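Local coordinates for tannase from Lactobacillus plantarum, a protein that hydrolyses the galloyl ester bonds of tannins, as a member of the alpha/beta-hydrolase superfamily, in two crystal structures: PDB 4JUI (chain A, 1.70 Å), residues N74-Y79 and T163-A168; PDB 3WA6 (chain B, 1.80 Å), residues N73-Y78 and T162-A167. One frame, after least-squares fit of the local backbone (RMSD 0.11 Å); residues are numbered along the deposited sequences.

Structure 1 (4JUI); sequences NTVGGY and TAAGGA. Engineered in segment 163-168: Ala164 (natural residue Ser). With EGR (ethyl 3,4,5-trihydroxybenzoate), chain C.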
loop_
_atom_site.group_PDB
_atom_site.type_symbol
_atom_site.label_atom_id
_atom_site.label_comp_id
_atom_site.label_asym_id
_atom_site.label_seq_id
_atom_site.Cartn_x
_atom_site.Cartn_y
_atom_site.Cartn_z
ATOM N N ASN A 74 -6.536 5.875 1.668
ATOM C CA ASN A 74 -5.932 6.801 0.722
ATOM C C ASN A 74 -6.190 6.335 -0.707
ATOM O O ASN A 74 -6.468 5.162 -0.937
ATOM C CB ASN A 74 -4.435 6.980 1.000
ATOM C CG ASN A 74 -3.612 5.784 0.576
ATOM O OD1 ASN A 74 -3.446 5.536 -0.616
ATOM N ND2 ASN A 74 -3.067 5.049 1.549
ATOM N N THR A 75 -6.106 7.258 -1.660
ATOM C CA THR A 75 -6.338 6.928 -3.069
ATOM C C THR A 75 -5.040 6.937 -3.880
ATOM O O THR A 75 -5.065 7.039 -5.105
ATOM C CB THR A 75 -7.340 7.905 -3.708
ATOM O OG1 THR A 75 -6.839 9.241 -3.594
ATOM C CG2 THR A 75 -8.682 7.823 -2.992
ATOM N N VAL A 76 -3.913 6.801 -3.194
ATOM C CA VAL A 76 -2.618 6.796 -3.876
ATOM C C VAL A 76 -2.444 5.511 -4.686
ATOM O O VAL A 76 -2.628 4.398 -4.168
ATOM C CB VAL A 76 -1.449 6.941 -2.888
ATOM C CG1 VAL A 76 -0.112 6.812 -3.613
ATOM C CG2 VAL A 76 -1.529 8.284 -2.158
ATOM N N GLY A 77 -2.110 5.681 -5.963
ATOM C CA GLY A 77 -1.720 4.584 -6.829
ATOM C C GLY A 77 -0.612 5.054 -7.759
ATOM O O GLY A 77 -0.632 6.192 -8.229
ATOM N N GLY A 78 0.365 4.190 -8.019
ATOM C CA GLY A 78 1.452 4.543 -8.913
ATOM C C GLY A 78 2.328 5.656 -8.363
ATOM O O GLY A 78 3.106 6.260 -9.109
ATOM N N TYR A 79 2.213 5.909 -7.057
ATOM C CA TYR A 79 2.919 7.010 -6.402
ATOM C C TYR A 79 2.506 8.350 -6.998
ATOM O O TYR A 79 3.235 9.340 -6.930
ATOM C CB TYR A 79 4.446 6.783 -6.410
ATOM C CG TYR A 79 4.855 5.776 -5.360
ATOM C CD1 TYR A 79 4.814 6.104 -4.004
ATOM C CD2 TYR A 79 5.213 4.474 -5.709
ATOM C CE1 TYR A 79 5.157 5.173 -3.025
ATOM C CE2 TYR A 79 5.548 3.536 -4.737
ATOM C CZ TYR A 79 5.530 3.891 -3.404
ATOM O OH TYR A 79 5.872 2.963 -2.441
ATOM N N THR A 163 -4.165 0.681 -1.331
ATOM C CA THR A 163 -3.836 -0.361 -2.311
ATOM C C THR A 163 -2.570 0.001 -3.081
ATOM O O THR A 163 -2.423 1.143 -3.527
ATOM C CB THR A 163 -5.000 -0.524 -3.317
ATOM O OG1 THR A 163 -6.170 -0.984 -2.627
ATOM C CG2 THR A 163 -4.658 -1.533 -4.402
ATOM N N ALA A 164 -1.672 -0.973 -3.238
ATOM C CA ALA A 164 -0.475 -0.828 -4.065
ATOM C C ALA A 164 0.474 0.248 -3.515
ATOM O O ALA A 164 0.942 0.113 -2.381
ATOM C CB ALA A 164 -0.870 -0.558 -5.497
ATOM N N ALA A 165 0.758 1.313 -4.271
ATOM C CA ALA A 165 1.529 2.406 -3.680
ATOM C C ALA A 165 0.815 2.918 -2.423
ATOM O O ALA A 165 1.455 3.310 -1.439
ATOM C CB ALA A 165 1.750 3.549 -4.684
ATOM N N GLY A 166 -0.513 2.877 -2.456
ATOM C CA GLY A 166 -1.317 3.291 -1.313
ATOM C C GLY A 166 -1.221 2.305 -0.166
ATOM O O GLY A 166 -1.382 2.675 1.003
ATOM N N GLY A 167 -0.960 1.040 -0.501
ATOM C CA GLY A 167 -0.719 0.019 0.502
ATOM C C GLY A 167 0.618 0.232 1.184
ATOM O O GLY A 167 0.740 0.045 2.395
ATOM N N ALA A 168 1.631 0.613 0.403
ATOM C CA ALA A 168 2.921 0.984 0.963
ATOM C C ALA A 168 2.775 2.218 1.853
ATOM O O ALA A 168 3.414 2.319 2.895
ATOM C CB ALA A 168 3.954 1.226 -0.150
HETATM C C01 EGR C . -0.622 1.540 -10.726
HETATM C C02 EGR C . -1.129 0.445 -9.830
HETATM O O03 EGR C . -0.699 0.380 -8.496
HETATM C C04 EGR C . 0.383 1.098 -7.985
HETATM O O05 EGR C . 0.296 1.828 -7.001
HETATM C C06 EGR C . 1.743 0.726 -8.439
HETATM C C07 EGR C . 2.808 1.546 -8.111
HETATM C C08 EGR C . 4.070 1.213 -8.553
HETATM O O09 EGR C . 5.135 2.023 -8.232
HETATM C C10 EGR C . 4.257 0.063 -9.310
HETATM O O11 EGR C . 5.522 -0.270 -9.740
HETATM C C12 EGR C . 3.183 -0.757 -9.625
HETATM O O13 EGR C . 3.344 -1.895 -10.371
HETATM C C14 EGR C . 1.921 -0.422 -9.184
HETATM O O HOH W 1 -4.666 3.418 -2.469
#
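Ala165 CB sits over the centre of the Tyr79 ring, 3.7 Å from the centroid, a CH-pi contact between the loop after strand 70-73 and the start of helix 165-175. Strands 70-73 and 158-163 are parallel neighbours in the central sheet of this alpha/beta hydrolase. The ring is held beyond the contact by Tyr79 OH bonded to Ile207 O. Packing is tight at Gly166, where a CB would clash with Asn74 OD1 and Val76 O. Val76 CG1, anti to its backbone N (chi1 175°), meets Ala165 CB at 3.9 Å. Asn74 OD1 accepts from Val76 N two residues on, an Asx turn, and ND2 runs straight (176°) to Gly166 O, 3.0 Å. Water 1 joins Val76 O to Thr163 N. The pocket side is looser between the segments: engineered Ala164, at the N-cap, touches nothing of 74-79, and ethyl 3,4,5-trihydroxybenzoate lies against its CB, also hydrogen-bonded to Lys344, Asp422 and His452. Its carbonyl oxygen O05 takes Gly78 N (2.6 Å) and Ala165 N (2.8 Å), a two-donor grip consistent with an oxyanion hole.

Comparison
The exchange lies at the N-cap of the helix, Ala164(A), engineered, against Ser163(B). The CB atoms coincide within the error and phi is positive at both: the turn is kept without the hydroxyl. What Ala164(A) lacks is OG, and with it the bond that Ser163(B) OG makes to His451(B), consistent with loss of the nucleophile of a catalytic triad. The ligand of structure 1 comes close to that place: after superposition the carbonyl carbon C04 of ethyl 3,4,5-trihydroxybenzoate stands 2.0 Å apart from the place of Ser163(B) OG. That is too short for a non-bonded contact, so the ester or the hydroxyl would probably have to move; the closeness is consistent with OG being the atom that attacks this carbonyl carbon. The pocket contents differ as well: the gallate ester touches Gly77(A), Gly78(A), Tyr79(A), Ala164(A) and Ala165(A), whereas in structure 2 a sulfate ion is bound at this place, touching Gly76(B), Gly77(B) and Ser163(B). The side chains of Asn74(A), Val76(A) and Tyr79(A) and their counterparts keep their places, as do the Asx turn, the amide bond from Asn74(A) to Gly166(A), matched by Asn73(B) to Gly165(B), and the water.

Structure 2 (3WA6); sequences NTVGGY and TSAGGA. With SO4 (sulfate ion), chain D.
Over the centre of the Tyr78 ring stands Ala164 CB, 3.7 Å from the centroid, in a CH-pi contact. The ring's hydroxyl is bonded to Ile206 O. Packing is tight at Gly165, where a CB would clash with Asn73 OD1 and Val75 O. Val75 CG1 lies anti to its backbone N (chi1 175°) and meets Ala164 CB at 3.9 Å. Asn73 OD1 accepts from Val75 N two residues on, an Asx turn, and ND2 runs straight (179°) to Gly165 O, 3.1 Å. Water 2 joins Val75 O to Thr162 N. The pocket side is looser between the segments: Ser163, at the N-cap, touches nothing of 73-78, and a sulfate ion lies between, its O2 bonded to Gly77 N (2.7 Å) and Ser163 OG (2.6 Å). Ser163 OG, turned anti to the backbone N (chi1 -169°) into the pocket, also bonds His451 NE2; together with Asp419 they fit a Ser-His-Asp triad, with Ser163 probably the nucleophile on its elbow.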
loop_
_atom_site.group_PDB
_atom_site.type_symbol
_atom_site.label_atom_id
_atom_site.label_comp_id
_atom_site.label_asym_id
_atom_site.label_seq_id
_atom_site.Cartn_x
_atom_site.Cartn_y
_atom_site.Cartn_z
ATOM N N ASN B 73 -6.535 5.913 1.672
ATOM C CA ASN B 73 -5.938 6.855 0.740
ATOM C C ASN B 73 -6.195 6.321 -0.664
ATOM O O ASN B 73 -6.445 5.127 -0.851
ATOM C CB ASN B 73 -4.434 7.034 1.011
ATOM C CG ASN B 73 -3.608 5.830 0.602
ATOM O OD1 ASN B 73 -3.470 5.530 -0.588
ATOM N ND2 ASN B 73 -3.048 5.137 1.586
ATOM N N THR B 74 -6.147 7.209 -1.647
ATOM C CA THR B 74 -6.404 6.817 -3.024
ATOM C C THR B 74 -5.133 6.846 -3.868
ATOM O O THR B 74 -5.196 6.986 -5.089
ATOM C CB THR B 74 -7.444 7.761 -3.656
ATOM O OG1 THR B 74 -6.962 9.108 -3.577
ATOM C CG2 THR B 74 -8.775 7.665 -2.905
ATOM N N VAL B 75 -3.984 6.704 -3.216
ATOM C CA VAL B 75 -2.709 6.725 -3.920
ATOM C C VAL B 75 -2.459 5.449 -4.714
ATOM O O VAL B 75 -2.643 4.338 -4.212
ATOM C CB VAL B 75 -1.527 6.920 -2.941
ATOM C CG1 VAL B 75 -0.192 6.816 -3.695
ATOM C CG2 VAL B 75 -1.655 8.266 -2.238
ATOM N N GLY B 76 -2.038 5.638 -5.960
ATOM C CA GLY B 76 -1.716 4.533 -6.846
ATOM C C GLY B 76 -0.555 5.009 -7.698
ATOM O O GLY B 76 -0.486 6.197 -8.013
ATOM N N GLY B 77 0.364 4.106 -8.040
ATOM C CA GLY B 77 1.511 4.457 -8.864
ATOM C C GLY B 77 2.330 5.609 -8.319
ATOM O O GLY B 77 3.045 6.286 -9.062
ATOM N N TYR B 78 2.232 5.817 -7.010
ATOM C CA TYR B 78 2.927 6.905 -6.334
ATOM C C TYR B 78 2.551 8.265 -6.924
ATOM O O TYR B 78 3.321 9.222 -6.880
ATOM C CB TYR B 78 4.441 6.684 -6.357
ATOM C CG TYR B 78 4.886 5.661 -5.333
ATOM C CD1 TYR B 78 5.209 4.358 -5.705
ATOM C CD2 TYR B 78 4.938 5.992 -3.976
ATOM C CE1 TYR B 78 5.575 3.402 -4.746
ATOM C CE2 TYR B 78 5.297 5.055 -3.013
ATOM C CZ TYR B 78 5.615 3.761 -3.399
ATOM O OH TYR B 78 5.970 2.834 -2.435
ATOM N N THR B 162 -4.152 0.752 -1.347
ATOM C CA THR B 162 -3.828 -0.285 -2.320
ATOM C C THR B 162 -2.605 0.095 -3.150
ATOM O O THR B 162 -2.437 1.262 -3.508
ATOM C CB THR B 162 -5.016 -0.518 -3.282
ATOM O OG1 THR B 162 -6.170 -0.914 -2.531
ATOM C CG2 THR B 162 -4.676 -1.602 -4.305
ATOM N N SER B 163 -1.755 -0.891 -3.440
ATOM C CA SER B 163 -0.555 -0.684 -4.255
ATOM C C SER B 163 0.383 0.328 -3.594
ATOM O O SER B 163 0.833 0.116 -2.472
ATOM C CB SER B 163 -0.965 -0.211 -5.658
ATOM O OG SER B 163 0.136 -0.232 -6.555
ATOM N N ALA B 164 0.703 1.415 -4.289
ATOM C CA ALA B 164 1.557 2.434 -3.691
ATOM C C ALA B 164 0.847 2.928 -2.424
ATOM O O ALA B 164 1.484 3.331 -1.446
ATOM C CB ALA B 164 1.764 3.588 -4.666
ATOM N N GLY B 165 -0.485 2.896 -2.457
ATOM C CA GLY B 165 -1.272 3.327 -1.312
ATOM C C GLY B 165 -1.153 2.330 -0.174
ATOM O O GLY B 165 -1.330 2.675 0.999
ATOM N N GLY B 166 -0.871 1.081 -0.526
ATOM C CA GLY B 166 -0.702 0.057 0.489
ATOM C C GLY B 166 0.631 0.290 1.176
ATOM O O GLY B 166 0.775 0.074 2.380
ATOM N N ALA B 167 1.615 0.740 0.403
ATOM C CA ALA B 167 2.928 1.026 0.958
ATOM C C ALA B 167 2.805 2.244 1.876
ATOM O O ALA B 167 3.476 2.325 2.900
ATOM C CB ALA B 167 3.933 1.300 -0.166
HETATM S S SO4 D . -0.855 1.184 -9.682
HETATM O O1 SO4 D . -2.253 1.544 -9.973
HETATM O O2 SO4 D . -0.543 1.554 -8.293
HETATM O O3 SO4 D . 0.044 1.901 -10.603
HETATM O O4 SO4 D . -0.662 -0.259 -9.877
HETATM O O HOH W 2 -4.722 3.319 -2.445
#